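Local coordinates for nitrosopumilus output domain-containing protein (Pyrococcus horikoshii, PDB 2P9X), which is of unknown function but binds zinc ions and belongs to the Nitrosopumilus output domain family, at residues Asp6-Thr11 / Glu88-Ile93; Ala29-Thr34 / Gln47-Ala52; Glu24-Ala29 / Ser54-Glu59. One frame throughout, in Å; residues are numbered along the deposited sequence.

Contact 1 joins the first and last helices of an all-helical chain. Contacts 2 and 3 are nested inside the loop it closes, on the opposite side of the chain's centre. Their centres lie about 17 Å and 19 Å from that of contact 1, and neither touches it. Contacts 2 and 3 are neighbours, with centres about 7 Å apart. Both pair helix 23-35 with helix 46-57 and share Ala29. They touch where His30 NE2 lies 3.8 Å from Leu56 CB. Contact 3 carries Glu24 and Glu28, which bind zinc in a crystal structure of this protein, although none sits on them here. In contact 1 the side chain of Leu8 is about 11 Å from a bound zinc ion.

Contact 1. Residues Asp6-Thr11 / Glu88-Ile93; sequences DILTKT and ELVSEI
Leu8 touches Leu89, Val90 and Ile93 through aliphatic carbons alone, so the meeting has no ring or amide face and no flat edge. Each partner meets a different part of one leucine. The CD2 methyl of Leu8 comes within 3.7 Å of CG2 of Val90, and these two side chains cross at about a right angle. The other methyl, Leu8 CD1, reaches CD2 of Leu89 at 4.1 Å. The stem is used as well, with Leu8 CB 4.0 Å from CD1 of Ile93. Leu8 therefore acts as a fork. Its prongs go to Val90 and Leu89, and Ile93 meets its base.

The shape of Ile93 explains its reach. Its CG1 branch is anti to the carbonyl carbon, and CD1 continues it in an extended line (chi2 175°). That puts the end methyl well out from the helix.

The axes of segments 6-11 and 88-93 come within 11.3 Å, and their directions differ by 140°, roughly antiparallel. The nearest pair of CA atoms, Leu8 and Val90, is 8.1 Å apart. The side chains, Leu8 above all, fill the space between the backbones. All four touching residues are buried, and Leu8 gives the largest share of the 152 Å² of hidden surface.

One turn on from Ile7, Thr11 turns its hydroxyl back to its own helix. Thr11 OG1 donates to Ile7 O at 2.6 Å, from the face of the carbonyl opposite to Thr11 N. The hydroxyl is thus satisfied within the helix.

The contact ties helix 3-19 to helix 86-97, near the two ends of the chain. Helix 59-76 packs beside this apolar layer through Leu73, which touches Thr11, Leu89 and Ile93. No other subunit of the tetramer touches either segment.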
loop_
_atom_site.group_PDB
_atom_site.type_symbol
_atom_site.label_atom_id
_atom_site.label_comp_id
_atom_site.label_asym_id
_atom_site.label_seq_id
_atom_site.Cartn_x
_atom_site.Cartn_y
_atom_site.Cartn_z
ATOM N N ASP A 6 23.203 9.302 -13.921
ATOM C CA ASP A 6 22.332 10.361 -14.422
ATOM C C ASP A 6 21.163 9.774 -15.210
ATOM O O ASP A 6 20.006 10.109 -14.963
ATOM C CB ASP A 6 23.148 11.317 -15.303
ATOM C CG ASP A 6 22.302 12.412 -15.924
ATOM O OD1 ASP A 6 21.473 13.002 -15.206
ATOM O OD2 ASP A 6 22.483 12.689 -17.126
ATOM N N ILE A 7 21.464 8.877 -16.143
ATOM C CA ILE A 7 20.424 8.267 -16.964
ATOM C C ILE A 7 19.430 7.439 -16.156
ATOM O O ILE A 7 18.218 7.508 -16.387
ATOM C CB ILE A 7 21.037 7.387 -18.067
ATOM C CG1 ILE A 7 21.855 8.261 -19.022
ATOM C CG2 ILE A 7 19.940 6.675 -18.836
ATOM C CD1 ILE A 7 22.695 7.467 -20.009
ATOM N N LEU A 8 19.920 6.657 -15.204
ATOM C CA LEU A 8 18.997 5.849 -14.410
ATOM C C LEU A 8 18.115 6.733 -13.534
ATOM O O LEU A 8 16.904 6.546 -13.475
ATOM C CB LEU A 8 19.751 4.851 -13.529
ATOM C CG LEU A 8 18.842 4.006 -12.628
ATOM C CD1 LEU A 8 17.804 3.288 -13.475
ATOM C CD2 LEU A 8 19.674 3.005 -11.841
ATOM N N THR A 9 18.723 7.700 -12.859
ATOM C CA THR A 9 17.968 8.582 -11.977
ATOM C C THR A 9 16.906 9.371 -12.725
ATOM O O THR A 9 15.757 9.425 -12.292
ATOM C CB THR A 9 18.913 9.546 -11.220
ATOM O OG1 THR A 9 19.852 8.776 -10.457
ATOM C CG2 THR A 9 18.117 10.438 -10.260
ATOM N N LYS A 10 17.269 9.963 -13.856
ATOM C CA LYS A 10 16.295 10.736 -14.623
ATOM C C LYS A 10 15.172 9.854 -15.153
ATOM O O LYS A 10 14.007 10.251 -15.145
ATOM C CB LYS A 10 16.969 11.458 -15.791
ATOM C CG LYS A 10 16.045 12.422 -16.525
ATOM C CD LYS A 10 15.506 13.490 -15.574
ATOM C CE LYS A 10 14.543 14.441 -16.275
ATOM N NZ LYS A 10 15.066 15.836 -16.307
ATOM N N THR A 11 15.517 8.657 -15.616
ATOM C CA THR A 11 14.506 7.748 -16.144
ATOM C C THR A 11 13.500 7.410 -15.053
ATOM O O THR A 11 12.298 7.363 -15.305
ATOM C CB THR A 11 15.130 6.448 -16.664
ATOM O OG1 THR A 11 16.068 6.758 -17.698
ATOM C CG2 THR A 11 14.052 5.527 -17.233
ATOM N N GLU A 88 20.485 -6.015 -11.152
ATOM C CA GLU A 88 21.051 -6.440 -12.427
ATOM C C GLU A 88 21.060 -5.272 -13.404
ATOM O O GLU A 88 21.968 -5.146 -14.229
ATOM C CB GLU A 88 20.238 -7.588 -13.025
ATOM C CG GLU A 88 20.362 -8.893 -12.268
ATOM C CD GLU A 88 19.499 -9.995 -12.857
ATOM O OE1 GLU A 88 18.798 -9.744 -13.863
ATOM O OE2 GLU A 88 19.524 -11.115 -12.307
ATOM N N LEU A 89 20.043 -4.414 -13.311
ATOM C CA LEU A 89 19.937 -3.261 -14.200
ATOM C C LEU A 89 21.094 -2.290 -13.977
ATOM O O LEU A 89 21.678 -1.774 -14.934
ATOM C CB LEU A 89 18.605 -2.535 -13.977
ATOM C CG LEU A 89 18.298 -1.370 -14.923
ATOM C CD1 LEU A 89 18.073 -1.897 -16.339
ATOM C CD2 LEU A 89 17.071 -0.611 -14.431
ATOM N N VAL A 90 21.420 -2.037 -12.713
ATOM C CA VAL A 90 22.512 -1.134 -12.380
ATOM C C VAL A 90 23.830 -1.757 -12.826
ATOM O O VAL A 90 24.712 -1.068 -13.340
ATOM C CB VAL A 90 22.551 -0.849 -10.860
ATOM C CG1 VAL A 90 23.819 -0.089 -10.493
ATOM C CG2 VAL A 90 21.317 -0.034 -10.465
ATOM N N SER A 91 23.953 -3.065 -12.631
ATOM C CA SER A 91 25.165 -3.772 -13.028
ATOM C C SER A 91 25.362 -3.669 -14.533
ATOM O O SER A 91 26.473 -3.437 -15.006
ATOM C CB SER A 91 25.086 -5.241 -12.613
ATOM O OG SER A 91 25.155 -5.365 -11.204
ATOM N N GLU A 92 24.277 -3.840 -15.283
ATOM C CA GLU A 92 24.340 -3.761 -16.734
ATOM C C GLU A 92 24.675 -2.351 -17.201
ATOM O O GLU A 92 25.460 -2.169 -18.135
ATOM C CB GLU A 92 23.019 -4.230 -17.348
ATOM C CG GLU A 92 22.434 -5.442 -16.628
ATOM C CD GLU A 92 21.976 -6.535 -17.574
ATOM O OE1 GLU A 92 22.358 -6.494 -18.764
ATOM O OE2 GLU A 92 21.248 -7.447 -17.123
ATOM N N ILE A 93 24.088 -1.350 -16.554
ATOM C CA ILE A 93 24.364 0.038 -16.919
ATOM C C ILE A 93 25.839 0.357 -16.678
ATOM O O ILE A 93 26.478 1.033 -17.486
ATOM C CB ILE A 93 23.506 1.017 -16.098
ATOM C CG1 ILE A 93 22.038 0.896 -16.511
ATOM C CG2 ILE A 93 24.003 2.446 -16.311
ATOM C CD1 ILE A 93 21.105 1.749 -15.661
#

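Contact 2. Residues Ala29-Thr34 / Gln47-Ala52; sequences AHLRAT and QKFKEA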
loop_
_atom_site.group_PDB
_atom_site.type_symbol
_atom_site.label_atom_id
_atom_site.label_comp_id
_atom_site.label_asym_id
_atom_site.label_seq_id
_atom_site.Cartn_x
_atom_site.Cartn_y
_atom_site.Cartn_z
ATOM N N ALA A 29 9.943 12.116 -0.027
ATOM C CA ALA A 29 9.769 12.421 1.391
ATOM C C ALA A 29 10.137 11.188 2.209
ATOM O O ALA A 29 10.767 11.288 3.261
ATOM C CB ALA A 29 8.328 12.816 1.671
ATOM N N HIS A 30 9.719 10.023 1.726
ATOM C CA HIS A 30 10.007 8.759 2.392
ATOM C C HIS A 30 11.504 8.467 2.432
ATOM O O HIS A 30 12.044 8.117 3.475
ATOM C CB HIS A 30 9.281 7.628 1.669
ATOM C CG HIS A 30 9.585 6.270 2.213
ATOM N ND1 HIS A 30 9.175 5.857 3.463
ATOM C CD2 HIS A 30 10.238 5.218 1.665
ATOM C CE1 HIS A 30 9.556 4.608 3.659
ATOM N NE2 HIS A 30 10.204 4.196 2.582
ATOM N N LEU A 31 12.182 8.617 1.300
ATOM C CA LEU A 31 13.622 8.344 1.261
ATOM C C LEU A 31 14.417 9.332 2.096
ATOM O O LEU A 31 15.423 8.975 2.699
ATOM C CB LEU A 31 14.137 8.370 -0.183
ATOM C CG LEU A 31 13.560 7.291 -1.104
ATOM C CD1 LEU A 31 14.058 7.549 -2.523
ATOM C CD2 LEU A 31 13.976 5.901 -0.626
ATOM N N ARG A 32 13.969 10.582 2.115
ATOM C CA ARG A 32 14.645 11.626 2.879
ATOM C C ARG A 32 14.530 11.347 4.369
ATOM O O ARG A 32 15.522 11.389 5.101
ATOM C CB ARG A 32 14.014 12.988 2.578
ATOM C CG ARG A 32 14.793 14.191 3.094
ATOM C CD ARG A 32 15.699 14.761 2.007
ATOM N NE ARG A 32 17.082 14.313 2.126
ATOM C CZ ARG A 32 17.967 14.336 1.133
ATOM N NH1 ARG A 32 17.619 14.777 -0.068
ATOM N NH2 ARG A 32 19.208 13.935 1.350
ATOM N N ALA A 33 13.314 11.056 4.816
ATOM C CA ALA A 33 13.064 10.797 6.229
ATOM C C ALA A 33 13.650 9.496 6.770
ATOM O O ALA A 33 14.081 9.441 7.926
ATOM C CB ALA A 33 11.555 10.836 6.498
ATOM N N THR A 34 13.694 8.453 5.949
ATOM C CA THR A 34 14.195 7.169 6.420
ATOM C C THR A 34 15.652 6.849 6.123
ATOM O O THR A 34 16.272 6.072 6.854
ATOM C CB THR A 34 13.324 6.006 5.890
ATOM O OG1 THR A 34 13.481 5.891 4.468
ATOM C CG2 THR A 34 11.851 6.260 6.213
ATOM N N GLN A 47 19.601 -2.374 -3.958
ATOM C CA GLN A 47 18.948 -3.236 -2.983
ATOM C C GLN A 47 18.294 -2.405 -1.875
ATOM O O GLN A 47 17.166 -2.683 -1.467
ATOM C CB GLN A 47 19.953 -4.226 -2.375
ATOM C CG GLN A 47 19.367 -5.058 -1.237
ATOM C CD GLN A 47 20.311 -6.140 -0.735
ATOM O OE1 GLN A 47 20.073 -6.742 0.314
ATOM N NE2 GLN A 47 21.376 -6.403 -1.486
ATOM N N LYS A 48 18.997 -1.382 -1.397
ATOM C CA LYS A 48 18.462 -0.526 -0.340
ATOM C C LYS A 48 17.271 0.278 -0.863
ATOM O O LYS A 48 16.293 0.496 -0.148
ATOM C CB LYS A 48 19.548 0.418 0.180
ATOM C CG LYS A 48 19.130 1.237 1.392
ATOM C CD LYS A 48 20.311 1.954 2.028
ATOM C CE LYS A 48 21.340 0.964 2.555
ATOM N NZ LYS A 48 20.755 0.025 3.554
ATOM N N PHE A 49 17.357 0.715 -2.116
ATOM C CA PHE A 49 16.275 1.482 -2.723
ATOM C C PHE A 49 15.033 0.591 -2.808
ATOM O O PHE A 49 13.925 1.013 -2.458
ATOM C CB PHE A 49 16.697 1.970 -4.121
ATOM C CG PHE A 49 15.599 2.658 -4.890
ATOM C CD1 PHE A 49 15.372 4.022 -4.730
ATOM C CD2 PHE A 49 14.788 1.944 -5.766
ATOM C CE1 PHE A 49 14.351 4.666 -5.431
ATOM C CE2 PHE A 49 13.761 2.579 -6.478
ATOM C CZ PHE A 49 13.545 3.941 -6.307
ATOM N N LYS A 50 15.217 -0.647 -3.263
ATOM C CA LYS A 50 14.098 -1.573 -3.372
ATOM C C LYS A 50 13.479 -1.816 -2.001
ATOM O O LYS A 50 12.256 -1.818 -1.853
ATOM C CB LYS A 50 14.565 -2.898 -3.983
ATOM C CG LYS A 50 14.646 -2.848 -5.500
ATOM C CD LYS A 50 15.206 -4.141 -6.087
ATOM C CE LYS A 50 14.689 -5.368 -5.362
ATOM N NZ LYS A 50 14.514 -6.528 -6.284
ATOM N N GLU A 51 14.332 -2.011 -1.001
ATOM C CA GLU A 51 13.873 -2.240 0.363
ATOM C C GLU A 51 13.052 -1.043 0.843
ATOM O O GLU A 51 12.001 -1.214 1.456
ATOM C CB GLU A 51 15.074 -2.445 1.297
ATOM C CG GLU A 51 14.702 -2.570 2.770
ATOM C CD GLU A 51 15.916 -2.590 3.692
ATOM O OE1 GLU A 51 17.059 -2.516 3.187
ATOM O OE2 GLU A 51 15.724 -2.677 4.924
ATOM N N ALA A 52 13.536 0.164 0.552
ATOM C CA ALA A 52 12.849 1.385 0.968
ATOM C C ALA A 52 11.471 1.532 0.337
ATOM O O ALA A 52 10.521 1.916 1.006
ATOM C CB ALA A 52 13.701 2.615 0.638
#
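His30 reaches Ala52 because its ring carbon CG is anti to the backbone N (chi1 176°), which swings the imidazole out toward helix 46-57. Leu31 takes the other common setting. Its CG lies beside the backbone N, anti to the carbonyl carbon, and this brings both methyls toward Phe49 and Ala52.

His30 NE2 donates a hydrogen bond to the backbone O of Ala52 at 2.8 Å. The bond is of normal length but bent, with an N-H...O angle of 134°. The donor stands above the carbonyl plane and not on a lone pair. The oxygen lies near the edge of the ring, somewhat tilted from its plane. Over one face of the ring, above its centre, sits Thr34 OG1. That hydroxyl donates to His30 O at 2.8 Å, so Thr34 is held against the same residue.

Beside the polar bond the packing is apolar. Leu31 CD2 meets Ala52 CB at 3.5 Å, a close fit allowed by the small alanine. Leu31 CD1 approaches CE1 of the Phe49 ring obliquely at 4.1 Å. The axes of segments 29-34 and 47-52 cross at 110°.

The other ring nitrogen, His30 ND1, is hydrogen-bonded to Tyr60 OH of the third subunit. Both nitrogens of a buried imidazole are thus engaged, which fixes its rotation. With NE2 as donor, a neutral ring would probably accept at ND1. The histidine links a fold contact to the subunit interface.

Contact 3. Residues Glu24-Ala29 / Ser54-Glu59; sequences EAVLEA and SKLFGE
Leu56 and Phe57 are the two residues of 54-59 that touch segment 24-29. The segment starts with Ser54, whose backbone O accepts from Gly58 N at 2.7 Å and so helps close the last turn of the helix. Lys55 NZ forms a salt bridge with Glu51.

Leu56 follows. Its CD2 methyl meets CD1 of Leu27 at 3.9 Å, and also comes within 4.4 Å of CG1 of Val26. One methyl is thus shared by two neighbouring residues.

Phe57 is next. With CG beside the backbone N (chi1 -63°), its ring sends CZ to Val26 CG1 at 4.2 Å. The approach is oblique. Leu56 CG lies 3.5 Å above one face of this ring, over its centre, so the pair packs as a unit.

Gly58 leaves the helix with a positive phi of 104° and is also the N-cap of helix 59-76, which Glu59 begins. Glu59 OE1 forms a salt bridge with Lys55 of the third subunit.

The contact itself is purely apolar: methyl on methyl and methyl on ring, all buried. Its groups also serve the assembly, since Phe57 packs on Leu56 of the second subunit and Leu56 on that subunit's Phe57. Glu24 and Glu28, zinc ligands in a crystal structure of this protein though no zinc sits on them here, make no contact with 54-59, so the metal site probably does not depend directly on this packing.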
loop_
_atom_site.group_PDB
_atom_site.type_symbol
_atom_site.label_atom_id
_atom_site.label_comp_id
_atom_site.label_asym_id
_atom_site.label_seq_id
_atom_site.Cartn_x
_atom_site.Cartn_y
_atom_site.Cartn_z
ATOM N N GLU A 24 6.501 11.496 -7.030
ATOM C CA GLU A 24 7.876 11.943 -6.816
ATOM C C GLU A 24 8.024 12.541 -5.418
ATOM O O GLU A 24 8.943 12.190 -4.675
ATOM C CB GLU A 24 8.281 12.982 -7.865
ATOM C CG GLU A 24 9.763 13.356 -7.813
ATOM C CD GLU A 24 10.112 14.465 -8.787
ATOM O OE1 GLU A 24 9.203 14.957 -9.481
ATOM O OE2 GLU A 24 11.297 14.845 -8.857
ATOM N N ALA A 25 7.108 13.434 -5.053
ATOM C CA ALA A 25 7.175 14.065 -3.737
ATOM C C ALA A 25 7.003 13.058 -2.609
ATOM O O ALA A 25 7.679 13.137 -1.583
ATOM C CB ALA A 25 6.112 15.139 -3.623
ATOM N N VAL A 26 6.087 12.114 -2.791
ATOM C CA VAL A 26 5.838 11.114 -1.761
ATOM C C VAL A 26 7.033 10.190 -1.561
ATOM O O VAL A 26 7.484 9.980 -0.431
ATOM C CB VAL A 26 4.568 10.302 -2.102
ATOM C CG1 VAL A 26 4.432 9.098 -1.179
ATOM C CG2 VAL A 26 3.348 11.211 -1.961
ATOM N N LEU A 27 7.560 9.633 -2.645
ATOM C CA LEU A 27 8.705 8.742 -2.494
ATOM C C LEU A 27 9.915 9.506 -1.961
ATOM O O LEU A 27 10.643 9.004 -1.112
ATOM C CB LEU A 27 9.051 8.069 -3.829
ATOM C CG LEU A 27 10.249 7.108 -3.813
ATOM C CD1 LEU A 27 10.099 6.055 -2.723
ATOM C CD2 LEU A 27 10.351 6.443 -5.188
ATOM N N GLU A 28 10.130 10.723 -2.445
ATOM C CA GLU A 28 11.275 11.492 -1.970
ATOM C C GLU A 28 11.156 11.844 -0.491
ATOM O O GLU A 28 12.147 11.856 0.229
ATOM C CB GLU A 28 11.467 12.740 -2.826
ATOM C CG GLU A 28 12.331 12.433 -4.038
ATOM C CD GLU A 28 12.168 13.413 -5.166
ATOM O OE1 GLU A 28 11.405 14.390 -5.013
ATOM O OE2 GLU A 28 12.794 13.186 -6.226
ATOM N N ALA A 29 9.943 12.116 -0.027
ATOM C CA ALA A 29 9.769 12.421 1.391
ATOM C C ALA A 29 10.137 11.188 2.209
ATOM O O ALA A 29 10.767 11.288 3.261
ATOM C CB ALA A 29 8.328 12.816 1.671
ATOM N N SER A 54 9.640 -0.874 -0.733
ATOM C CA SER A 54 8.816 -1.936 -0.171
ATOM C C SER A 54 8.281 -1.493 1.191
ATOM O O SER A 54 7.153 -1.811 1.551
ATOM C CB SER A 54 9.626 -3.228 -0.012
ATOM O OG SER A 54 8.785 -4.294 0.409
ATOM N N LYS A 55 9.084 -0.746 1.942
ATOM C CA LYS A 55 8.630 -0.273 3.250
ATOM C C LYS A 55 7.544 0.789 3.112
ATOM O O LYS A 55 6.711 0.958 3.997
ATOM C CB LYS A 55 9.805 0.272 4.062
ATOM C CG LYS A 55 10.571 -0.823 4.782
ATOM C CD LYS A 55 11.901 -0.342 5.316
ATOM C CE LYS A 55 12.640 -1.484 5.999
ATOM N NZ LYS A 55 13.995 -1.071 6.454
ATOM N N LEU A 56 7.536 1.491 1.986
ATOM C CA LEU A 56 6.536 2.522 1.759
ATOM C C LEU A 56 5.169 1.980 1.347
ATOM O O LEU A 56 4.151 2.312 1.957
ATOM C CB LEU A 56 7.039 3.497 0.686
ATOM C CG LEU A 56 6.094 4.618 0.247
ATOM C CD1 LEU A 56 5.691 5.482 1.435
ATOM C CD2 LEU A 56 6.798 5.465 -0.809
ATOM N N PHE A 57 5.153 1.123 0.328
ATOM C CA PHE A 57 3.903 0.587 -0.204
ATOM C C PHE A 57 3.738 -0.927 -0.166
ATOM O O PHE A 57 2.693 -1.431 -0.559
ATOM C CB PHE A 57 3.741 1.021 -1.662
ATOM C CG PHE A 57 3.637 2.507 -1.860
ATOM C CD1 PHE A 57 2.619 3.234 -1.259
ATOM C CD2 PHE A 57 4.521 3.165 -2.716
ATOM C CE1 PHE A 57 2.472 4.600 -1.512
ATOM C CE2 PHE A 57 4.381 4.532 -2.976
ATOM C CZ PHE A 57 3.355 5.246 -2.374
ATOM N N GLY A 58 4.761 -1.646 0.275
ATOM C CA GLY A 58 4.666 -3.093 0.296
ATOM C C GLY A 58 5.464 -3.677 -0.852
ATOM O O GLY A 58 5.849 -2.953 -1.768
ATOM N N GLU A 59 5.695 -4.987 -0.821
ATOM C CA GLU A 59 6.494 -5.641 -1.852
ATOM C C GLU A 59 5.836 -5.755 -3.223
ATOM O O GLU A 59 6.522 -5.739 -4.248
ATOM C CB GLU A 59 6.922 -7.026 -1.370
ATOM C CG GLU A 59 7.911 -7.706 -2.293
ATOM C CD GLU A 59 8.359 -9.047 -1.759
ATOM O OE1 GLU A 59 8.895 -9.081 -0.630
ATOM O OE2 GLU A 59 8.176 -10.061 -2.467
#